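Local coordinates for sialidase B (Streptococcus pneumoniae TIGR4, PDB 4XIO), which cleaves terminal sialic acid residues from glycoproteins, glycolipids and oligosaccharides by hydrolysing their alpha-(2->3)-, alpha-(2->6)- or alpha-(2->8)-glycosidic linkages, at residues Q192-S197 and K249-P254; K336-N341 and D410-V415; I514-R519 and A526-R531. The protein carries 1 engineered substitution. One frame throughout, in Å; residues are numbered along the deposited sequence.

Contact 1 (Q192-S197 and K249-P254); sequences QLIFQS and KTWSEP
Ile-194 lays its aliphatic branch across the indole of Trp-251, in a CH-pi contact that dominates this meeting of two loops. CD1 sits 3.5 Å from the centroid of the six-membered ring of Trp-251, only 10° off the ring normal. CG1 stands anti to the carbonyl carbon (chi1 -62°) and the chain runs on extended, which carries CD1 to the ring centre, while CG2 lies toward CE3 of Trp-251. A slim branched residue suits such a broad, flat partner. The second apolar pair is Phe-195 with Pro-254, where Phe-195 CD1 comes 3.6 Å from Pro-254 CG.

The polar contacts are indirect. Gln-192 NE2 lies in the indole plane at its edge, 3.9 Å from Trp-251 NE1, and both nitrogens donate to the carbonyl of Gly-248. Water 1 bridges two carbonyl oxygens between the segments, 2.8 Å from Ile-194 O and 2.9 Å from Ser-252 O.

Trp-251 is the tryptophan of the Asp-box consensus in BNR 1, between strands 237-244 and 255-256; Ile-194 comes from the loop before strand 205-207. With no direct hydrogen bond joining the segments, the chemistry implies that apolar shape, helped by one water and one shared carbonyl, fixes their fit.

Contact 2 (K336-N341 and D410-V415); sequences KKNGDN and DSLFKV
Leu-412 O is gripped from the facing segment by two neighbouring groups: the N-H of Asn-338 makes a 3.0 Å hydrogen bond, and the CA-H of Lys-337 comes in as a weaker C-H...O contact, CA to O 3.3 Å. Two residues along, past the non-hydrogen-bonded pair Lys-337 with Phe-413, Lys-336 and Lys-414 form an antiparallel hydrogen-bonded pair, with 2.9 Å from Lys-336 N to Lys-414 O.

Lys-337 carries the apolar part. With CG anti to the backbone N (chi1 -167°) and every later torsion extended, it sets CG over one face of the Phe-413 ring in a CH-pi contact, 4.1 Å from the centroid, and Lys-337 CD comes 3.6 Å from Phe-413 CZ. Leu-412 runs alongside, its CD1 4.0 Å from Lys-337 CG. A long lysine suits this border, apolar along its methylenes and polar at NZ, which has a weak hydrogen bond to Tyr-364 OH. The rings of Tyr-364 and Tyr-345 meet Phe-413 edge-to-face.

Water 2 accepts from Asn-338 ND2. Gly-339 takes the third position of a type II beta turn, where a positive phi (105°) favours glycine. The arrangement is a two-pair antiparallel ladder between strands 330-337 and 413-414, beside the turn that leads 330-337 on toward 345-347, within an antiparallel sheet.

Contact 3 (I514-R519 and A526-R531); sequences IRTFFR and AYMTSR
Phe-518 and Ala-526 form the apolar centre of this beta hairpin, whose strands are the middle two of a four-stranded antiparallel sheet, a blade of the sialidase beta-propeller. The methyl of Ala-526 lies over one face of the Phe-518 ring, CB 3.7 Å from the centroid, in a CH-pi contact. The ring reaches across to its partner strand because a chi1 of 64° sets CG over the backbone, flanked by both N and C, and a residue as small as alanine leaves it room to lie there. Met-528 adds its CE 4.1 Å from Phe-518 CE1. Thr-516 shares this face, which packs on Leu-476 of strand 475-481.

Six backbone hydrogen bonds tie the strands through the pairs Ile-514 with Ser-530, Thr-516 with Met-528 and Phe-518 with Ala-526. Just past the ladder, Arg-519, a substrate-binding residue by similarity, makes a salt bridge with Glu-503, predicted to belong to the active site.

On the other face Phe-517 CD1 touches Tyr-527 CB at 3.8 Å. Arg-515 runs alongside Tyr-527, Arg-515 CD 3.6 Å from Tyr-527 CD1, its guanidinium turned 35° from the phenol ring. Its methylenes thus suit the aromatic neighbours while its polar end is satisfied by hydrogen bonds, NH1 donating to the carbonyl of Asp-596. The remaining nitrogens grip one hydroxyl side-on: Thr-529 OG1, tilted 17° from the guanidinium plane, accepts from Arg-515 NE at 3.0 Å and from NH2 at 3.1 Å.

The three contacts follow one another along the chain and none touches another, the nearest atoms of contacts 1 and 3 being about 19 Å apart. Contact 3 is the buried one; contacts 1 and 2 are each partly buried, and contact 2 lies farthest from the chain centre, away from the annotated sites. Contacts 1 and 3 each take in part of a BNR repeat, but the first joins two irregular loops and the third a hairpin. Contacts 2 and 3 both rest on antiparallel strand pairing, in separate sheets: two bridged pairs, three of the four residues lysines, in one, five consecutive pairs with a largely apolar face in the other. Contact 1, though made of loops, lies nearest the chain centre, about 14 Å from it.

Contact 1 (Q192-S197 and K249-P254)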
loop_
_atom_site.group_PDB
_atom_site.type_symbol
_atom_site.label_atom_id
_atom_site.label_comp_id
_atom_site.label_asym_id
_atom_site.label_seq_id
_atom_site.Cartn_x
_atom_site.Cartn_y
_atom_site.Cartn_z
ATOM N N GLN A 192 2.999 13.447 3.723
ATOM C CA GLN A 192 2.085 13.307 4.851
ATOM C C GLN A 192 1.622 11.865 4.913
ATOM O O GLN A 192 1.727 11.130 3.933
ATOM C CB GLN A 192 0.833 14.165 4.622
ATOM C CG GLN A 192 1.082 15.638 4.578
ATOM C CD GLN A 192 -0.075 16.386 3.954
ATOM O OE1 GLN A 192 0.097 17.074 2.954
ATOM N NE2 GLN A 192 -1.262 16.254 4.544
ATOM N N LEU A 193 1.094 11.460 6.059
ATOM C CA LEU A 193 0.455 10.159 6.161
ATOM C C LEU A 193 -1.047 10.359 6.354
ATOM O O LEU A 193 -1.477 11.196 7.157
ATOM C CB LEU A 193 1.038 9.343 7.319
ATOM C CG LEU A 193 2.534 9.034 7.269
ATOM C CD1 LEU A 193 2.971 8.308 8.555
ATOM C CD2 LEU A 193 2.865 8.179 6.044
ATOM N N ILE A 194 -1.838 9.607 5.595
ATOM C CA ILE A 194 -3.289 9.594 5.740
ATOM C C ILE A 194 -3.663 8.397 6.608
ATOM O O ILE A 194 -4.382 8.532 7.604
ATOM C CB ILE A 194 -3.983 9.461 4.371
ATOM C CG1 ILE A 194 -3.656 10.665 3.473
ATOM C CG2 ILE A 194 -5.495 9.344 4.543
ATOM C CD1 ILE A 194 -4.270 10.575 2.063
ATOM N N PHE A 195 -3.158 7.227 6.223
ATOM C CA PHE A 195 -3.292 6.009 7.014
ATOM C C PHE A 195 -1.921 5.703 7.575
ATOM O O PHE A 195 -0.922 5.962 6.910
ATOM C CB PHE A 195 -3.748 4.869 6.104
ATOM C CG PHE A 195 -5.004 5.188 5.340
ATOM C CD1 PHE A 195 -6.246 5.077 5.956
ATOM C CD2 PHE A 195 -4.943 5.627 4.019
ATOM C CE1 PHE A 195 -7.421 5.393 5.259
ATOM C CE2 PHE A 195 -6.114 5.939 3.310
ATOM C CZ PHE A 195 -7.353 5.817 3.937
ATOM N N GLN A 196 -1.855 5.166 8.792
ATOM C CA GLN A 196 -0.554 4.916 9.415
ATOM C C GLN A 196 -0.693 3.964 10.579
ATOM O O GLN A 196 -1.767 3.844 11.165
ATOM C CB GLN A 196 0.067 6.233 9.905
ATOM C CG GLN A 196 -0.777 6.955 10.963
ATOM C CD GLN A 196 -0.600 8.465 10.896
ATOM O OE1 GLN A 196 0.485 8.988 11.173
ATOM N NE2 GLN A 196 -1.658 9.170 10.501
ATOM N N SER A 197 0.406 3.295 10.917
ATOM C CA SER A 197 0.432 2.361 12.031
ATOM C C SER A 197 -0.012 3.018 13.327
ATOM O O SER A 197 0.462 4.106 13.680
ATOM C CB SER A 197 1.841 1.784 12.182
ATOM O OG SER A 197 2.194 1.083 11.004
ATOM N N LYS A 249 -4.591 19.078 3.238
ATOM C CA LYS A 249 -3.686 19.493 4.308
ATOM C C LYS A 249 -3.841 18.633 5.558
ATOM O O LYS A 249 -2.851 18.288 6.207
ATOM C CB LYS A 249 -3.875 20.980 4.639
ATOM C CG LYS A 249 -3.371 21.910 3.538
ATOM C CD LYS A 249 -3.486 23.390 3.923
ATOM C CE LYS A 249 -4.933 23.795 4.212
ATOM N NZ LYS A 249 -5.050 25.249 4.544
ATOM N N THR A 250 -5.082 18.289 5.903
ATOM C CA THR A 250 -5.340 17.397 7.041
ATOM C C THR A 250 -6.371 16.342 6.672
ATOM O O THR A 250 -7.214 16.564 5.803
ATOM C CB THR A 250 -5.851 18.147 8.291
ATOM O OG1 THR A 250 -7.106 18.772 7.989
ATOM C CG2 THR A 250 -4.847 19.195 8.753
ATOM N N TRP A 251 -6.310 15.202 7.353
ATOM C CA TRP A 251 -7.172 14.073 7.046
ATOM C C TRP A 251 -7.872 13.560 8.296
ATOM O O TRP A 251 -7.311 13.614 9.393
ATOM C CB TRP A 251 -6.337 12.960 6.401
ATOM C CG TRP A 251 -5.786 13.407 5.101
ATOM C CD1 TRP A 251 -4.673 14.170 4.895
ATOM C CD2 TRP A 251 -6.354 13.157 3.812
ATOM N NE1 TRP A 251 -4.510 14.407 3.549
ATOM C CE2 TRP A 251 -5.526 13.790 2.863
ATOM C CE3 TRP A 251 -7.478 12.444 3.368
ATOM C CZ2 TRP A 251 -5.791 13.737 1.493
ATOM C CZ3 TRP A 251 -7.741 12.394 2.010
ATOM C CH2 TRP A 251 -6.899 13.035 1.087
ATOM N N SER A 252 -9.088 13.050 8.121
ATOM C CA SER A 252 -9.885 12.509 9.226
ATOM C C SER A 252 -9.331 11.188 9.723
ATOM O O SER A 252 -8.646 10.479 8.978
ATOM C CB SER A 252 -11.330 12.289 8.772
ATOM O OG SER A 252 -11.379 11.353 7.705
ATOM N N GLU A 253 -9.619 10.843 10.979
ATOM C CA GLU A 253 -9.286 9.499 11.431
ATOM C C GLU A 253 -10.051 8.501 10.586
ATOM O O GLU A 253 -11.255 8.663 10.348
ATOM C CB GLU A 253 -9.631 9.298 12.899
ATOM C CG GLU A 253 -8.902 10.249 13.821
ATOM C CD GLU A 253 -8.984 9.803 15.265
ATOM O OE1 GLU A 253 -9.483 10.583 16.101
ATOM O OE2 GLU A 253 -8.560 8.663 15.556
ATOM N N PRO A 254 -9.352 7.459 10.117
ATOM C CA PRO A 254 -9.988 6.482 9.232
ATOM C C PRO A 254 -11.167 5.773 9.881
ATOM O O PRO A 254 -11.223 5.602 11.110
ATOM C CB PRO A 254 -8.862 5.471 8.956
ATOM C CG PRO A 254 -7.590 6.269 9.132
ATOM C CD PRO A 254 -7.905 7.223 10.267
HETATM O O HOH W 1 -5.719 10.544 8.939
#

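Contact 2 (K336-N341 and D410-V415)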
loop_
_atom_site.group_PDB
_atom_site.type_symbol
_atom_site.label_atom_id
_atom_site.label_comp_id
_atom_site.label_asym_id
_atom_site.label_seq_id
_atom_site.Cartn_x
_atom_site.Cartn_y
_atom_site.Cartn_z
ATOM N N LYS A 336 -23.064 -23.940 1.452
ATOM C CA LYS A 336 -22.808 -25.321 1.872
ATOM C C LYS A 336 -22.935 -25.426 3.389
ATOM O O LYS A 336 -22.354 -24.623 4.122
ATOM C CB LYS A 336 -21.418 -25.787 1.420
ATOM C CG LYS A 336 -20.946 -27.072 2.104
ATOM C CD LYS A 336 -19.495 -27.399 1.760
ATOM C CE LYS A 336 -19.374 -27.958 0.353
ATOM N NZ LYS A 336 -17.966 -28.367 0.029
ATOM N N LYS A 337 -23.706 -26.403 3.864
ATOM C CA LYS A 337 -23.900 -26.582 5.303
ATOM C C LYS A 337 -22.871 -27.579 5.829
ATOM O O LYS A 337 -22.511 -28.520 5.119
ATOM C CB LYS A 337 -25.327 -27.077 5.595
ATOM C CG LYS A 337 -25.731 -26.991 7.061
ATOM C CD LYS A 337 -27.186 -27.428 7.263
ATOM C CE LYS A 337 -27.620 -27.266 8.709
ATOM N NZ LYS A 337 -29.004 -27.794 8.924
ATOM N N ASN A 338 -22.380 -27.360 7.049
ATOM C CA ASN A 338 -21.404 -28.269 7.660
ATOM C C ASN A 338 -21.895 -29.715 7.640
ATOM O O ASN A 338 -23.030 -29.995 8.019
ATOM C CB ASN A 338 -21.104 -27.870 9.107
ATOM C CG ASN A 338 -20.195 -26.653 9.215
ATOM O OD1 ASN A 338 -19.585 -26.209 8.232
ATOM N ND2 ASN A 338 -20.092 -26.112 10.428
ATOM N N GLY A 339 -21.041 -30.626 7.191
ATOM C CA GLY A 339 -21.426 -32.022 7.077
ATOM C C GLY A 339 -21.685 -32.415 5.637
ATOM O O GLY A 339 -21.401 -33.546 5.234
ATOM N N ASP A 340 -22.228 -31.483 4.854
ATOM C CA ASP A 340 -22.479 -31.740 3.439
ATOM C C ASP A 340 -21.191 -31.602 2.630
ATOM O O ASP A 340 -20.322 -30.796 2.967
ATOM C CB ASP A 340 -23.549 -30.788 2.893
ATOM C CG ASP A 340 -24.878 -30.922 3.612
ATOM O OD1 ASP A 340 -25.024 -31.853 4.433
ATOM O OD2 ASP A 340 -25.783 -30.103 3.347
ATOM N N ASN A 341 -21.074 -32.394 1.567
ATOM C CA ASN A 341 -19.908 -32.342 0.690
ATOM C C ASN A 341 -20.179 -31.515 -0.565
ATOM O O ASN A 341 -19.274 -31.244 -1.356
ATOM C CB ASN A 341 -19.457 -33.753 0.304
ATOM C CG ASN A 341 -18.923 -34.543 1.490
ATOM O OD1 ASN A 341 -18.303 -33.985 2.399
ATOM N ND2 ASN A 341 -19.165 -35.851 1.485
ATOM N N ASP A 410 -15.695 -20.579 10.409
ATOM C CA ASP A 410 -16.453 -21.305 11.424
ATOM C C ASP A 410 -17.964 -21.299 11.180
ATOM O O ASP A 410 -18.730 -21.799 12.005
ATOM C CB ASP A 410 -16.167 -20.729 12.818
ATOM C CG ASP A 410 -14.752 -21.033 13.314
ATOM O OD1 ASP A 410 -13.939 -21.590 12.551
ATOM O OD2 ASP A 410 -14.460 -20.684 14.481
ATOM N N SER A 411 -18.400 -20.719 10.068
ATOM C CA SER A 411 -19.843 -20.591 9.816
ATOM C C SER A 411 -20.515 -21.931 9.483
ATOM O O SER A 411 -19.938 -22.785 8.792
ATOM C CB SER A 411 -20.113 -19.583 8.691
ATOM O OG SER A 411 -21.504 -19.492 8.408
ATOM N N LEU A 412 -21.742 -22.091 9.972
ATOM C CA LEU A 412 -22.562 -23.274 9.693
ATOM C C LEU A 412 -22.924 -23.365 8.215
ATOM O O LEU A 412 -23.047 -24.461 7.662
ATOM C CB LEU A 412 -23.844 -23.228 10.539
ATOM C CG LEU A 412 -24.904 -24.314 10.313
ATOM C CD1 LEU A 412 -24.319 -25.687 10.561
ATOM C CD2 LEU A 412 -26.122 -24.076 11.199
ATOM N N PHE A 413 -23.118 -22.204 7.589
ATOM C CA PHE A 413 -23.346 -22.120 6.147
ATOM C C PHE A 413 -22.238 -21.288 5.516
ATOM O O PHE A 413 -21.938 -20.191 5.987
ATOM C CB PHE A 413 -24.692 -21.473 5.841
ATOM C CG PHE A 413 -25.876 -22.354 6.144
ATOM C CD1 PHE A 413 -26.320 -23.284 5.209
ATOM C CD2 PHE A 413 -26.545 -22.240 7.358
ATOM C CE1 PHE A 413 -27.415 -24.103 5.480
ATOM C CE2 PHE A 413 -27.646 -23.049 7.640
ATOM C CZ PHE A 413 -28.079 -23.979 6.695
ATOM N N LYS A 414 -21.641 -21.816 4.454
ATOM C CA LYS A 414 -20.472 -21.192 3.840
ATOM C C LYS A 414 -20.667 -20.924 2.365
ATOM O O LYS A 414 -21.245 -21.745 1.646
ATOM C CB LYS A 414 -19.259 -22.105 3.988
ATOM C CG LYS A 414 -18.805 -22.331 5.400
ATOM C CD LYS A 414 -17.626 -23.300 5.376
ATOM C CE LYS A 414 -16.646 -22.980 6.447
ATOM N NZ LYS A 414 -15.276 -23.535 6.197
ATOM N N VAL A 415 -20.154 -19.789 1.898
ATOM C CA VAL A 415 -20.189 -19.500 0.473
ATOM C C VAL A 415 -19.132 -20.300 -0.272
ATOM O O VAL A 415 -18.211 -20.861 0.332
ATOM C CB VAL A 415 -19.979 -17.990 0.183
ATOM C CG1 VAL A 415 -21.110 -17.168 0.783
ATOM C CG2 VAL A 415 -18.644 -17.514 0.739
HETATM O O HOH W 2 -17.429 -24.448 10.085
#

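Contact 3 (I514-R519 and A526-R531)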
loop_
_atom_site.group_PDB
_atom_site.type_symbol
_atom_site.label_atom_id
_atom_site.label_comp_id
_atom_site.label_asym_id
_atom_site.label_seq_id
_atom_site.Cartn_x
_atom_site.Cartn_y
_atom_site.Cartn_z
ATOM N N ILE A 514 -14.011 7.600 -23.949
ATOM C CA ILE A 514 -13.240 7.113 -22.805
ATOM C C ILE A 514 -11.940 6.459 -23.254
ATOM O O ILE A 514 -11.948 5.596 -24.143
ATOM C CB ILE A 514 -14.031 6.044 -22.032
ATOM C CG1 ILE A 514 -15.429 6.568 -21.652
ATOM C CG2 ILE A 514 -13.254 5.605 -20.800
ATOM C CD1 ILE A 514 -16.393 5.476 -21.197
ATOM N N ARG A 515 -10.823 6.851 -22.645
ATOM C CA ARG A 515 -9.581 6.112 -22.854
ATOM C C ARG A 515 -9.215 5.395 -21.572
ATOM O O ARG A 515 -9.237 5.975 -20.483
ATOM C CB ARG A 515 -8.423 7.001 -23.309
ATOM C CG ARG A 515 -7.115 6.201 -23.518
ATOM C CD ARG A 515 -6.272 6.798 -24.609
ATOM N NE ARG A 515 -7.033 6.872 -25.856
ATOM C CZ ARG A 515 -6.728 7.676 -26.862
ATOM N NH1 ARG A 515 -5.652 8.453 -26.781
ATOM N NH2 ARG A 515 -7.490 7.692 -27.948
ATOM N N THR A 516 -8.888 4.118 -21.712
ATOM C CA THR A 516 -8.520 3.295 -20.573
ATOM C C THR A 516 -7.040 2.965 -20.677
ATOM O O THR A 516 -6.592 2.483 -21.717
ATOM C CB THR A 516 -9.315 1.986 -20.597
ATOM O OG1 THR A 516 -10.720 2.281 -20.612
ATOM C CG2 THR A 516 -8.975 1.121 -19.380
ATOM N N PHE A 517 -6.279 3.228 -19.614
ATOM C CA PHE A 517 -4.866 2.846 -19.568
ATOM C C PHE A 517 -4.711 1.639 -18.657
ATOM O O PHE A 517 -5.303 1.592 -17.576
ATOM C CB PHE A 517 -4.017 4.005 -19.049
ATOM C CG PHE A 517 -4.203 5.275 -19.825
ATOM C CD1 PHE A 517 -3.551 5.462 -21.033
ATOM C CD2 PHE A 517 -5.051 6.268 -19.357
ATOM C CE1 PHE A 517 -3.730 6.633 -21.756
ATOM C CE2 PHE A 517 -5.237 7.434 -20.072
ATOM C CZ PHE A 517 -4.571 7.615 -21.277
ATOM N N PHE A 518 -3.928 0.649 -19.077
ATOM C CA PHE A 518 -3.840 -0.549 -18.250
ATOM C C PHE A 518 -2.513 -1.293 -18.258
ATOM O O PHE A 518 -1.726 -1.208 -19.211
ATOM C CB PHE A 518 -5.017 -1.505 -18.503
ATOM C CG PHE A 518 -5.085 -2.072 -19.900
ATOM C CD1 PHE A 518 -5.607 -1.322 -20.949
ATOM C CD2 PHE A 518 -4.678 -3.378 -20.149
ATOM C CE1 PHE A 518 -5.702 -1.858 -22.231
ATOM C CE2 PHE A 518 -4.773 -3.923 -21.423
ATOM C CZ PHE A 518 -5.287 -3.160 -22.466
ATOM N N ARG A 519 -2.286 -2.009 -17.154
ATOM C CA ARG A 519 -1.091 -2.825 -16.942
ATOM C C ARG A 519 -1.124 -4.060 -17.834
ATOM O O ARG A 519 -2.174 -4.672 -18.014
ATOM C CB ARG A 519 -1.037 -3.227 -15.462
ATOM C CG ARG A 519 0.016 -4.236 -15.065
ATOM C CD ARG A 519 -0.178 -4.568 -13.584
ATOM N NE ARG A 519 0.620 -5.712 -13.156
ATOM C CZ ARG A 519 0.609 -6.206 -11.922
ATOM N NH1 ARG A 519 -0.165 -5.654 -10.993
ATOM N NH2 ARG A 519 1.369 -7.253 -11.622
ATOM N N ALA A 526 -0.699 -0.296 -21.765
ATOM C CA ALA A 526 -1.575 -0.356 -22.929
ATOM C C ALA A 526 -2.721 0.634 -22.794
ATOM O O ALA A 526 -2.971 1.181 -21.721
ATOM C CB ALA A 526 -2.127 -1.754 -23.110
ATOM N N TYR A 527 -3.431 0.856 -23.894
ATOM C CA TYR A 527 -4.657 1.632 -23.828
ATOM C C TYR A 527 -5.658 1.151 -24.868
ATOM O O TYR A 527 -5.290 0.451 -25.820
ATOM C CB TYR A 527 -4.389 3.148 -23.907
ATOM C CG TYR A 527 -3.820 3.651 -25.221
ATOM C CD1 TYR A 527 -4.664 4.069 -26.253
ATOM C CD2 TYR A 527 -2.446 3.731 -25.425
ATOM C CE1 TYR A 527 -4.151 4.543 -27.446
ATOM C CE2 TYR A 527 -1.922 4.202 -26.625
ATOM C CZ TYR A 527 -2.783 4.604 -27.627
ATOM O OH TYR A 527 -2.280 5.078 -28.819
ATOM N N MET A 528 -6.926 1.477 -24.638
ATOM C CA MET A 528 -7.991 1.225 -25.597
ATOM C C MET A 528 -8.967 2.377 -25.477
ATOM O O MET A 528 -8.934 3.124 -24.497
ATOM C CB MET A 528 -8.701 -0.108 -25.331
ATOM C CG MET A 528 -9.300 -0.239 -23.929
ATOM S SD MET A 528 -10.425 -1.650 -23.810
ATOM C CE MET A 528 -9.262 -3.010 -23.981
ATOM N N THR A 529 -9.834 2.530 -26.469
ATOM C CA THR A 529 -10.737 3.676 -26.490
ATOM C C THR A 529 -12.168 3.251 -26.779
ATOM O O THR A 529 -12.403 2.342 -27.580
ATOM C CB THR A 529 -10.285 4.691 -27.558
ATOM O OG1 THR A 529 -8.913 5.044 -27.325
ATOM C CG2 THR A 529 -11.149 5.953 -27.535
ATOM N N SER A 530 -13.118 3.894 -26.106
ATOM C CA SER A 530 -14.535 3.760 -26.431
ATOM C C SER A 530 -15.052 5.115 -26.883
ATOM O O SER A 530 -14.737 6.140 -26.277
ATOM C CB SER A 530 -15.341 3.295 -25.216
ATOM O OG SER A 530 -16.733 3.307 -25.505
ATOM N N ARG A 531 -15.847 5.127 -27.950
ATOM C CA ARG A 531 -16.434 6.374 -28.420
ATOM C C ARG A 531 -17.946 6.370 -28.262
ATOM O O ARG A 531 -18.647 7.225 -28.819
ATOM C CB ARG A 531 -16.009 6.655 -29.871
ATOM C CG ARG A 531 -14.503 6.899 -29.997
ATOM C CD ARG A 531 -14.044 7.099 -31.432
ATOM N NE ARG A 531 -12.643 6.718 -31.569
ATOM C CZ ARG A 531 -11.614 7.546 -31.414
ATOM N NH1 ARG A 531 -11.815 8.829 -31.132
ATOM N NH2 ARG A 531 -10.376 7.089 -31.551
#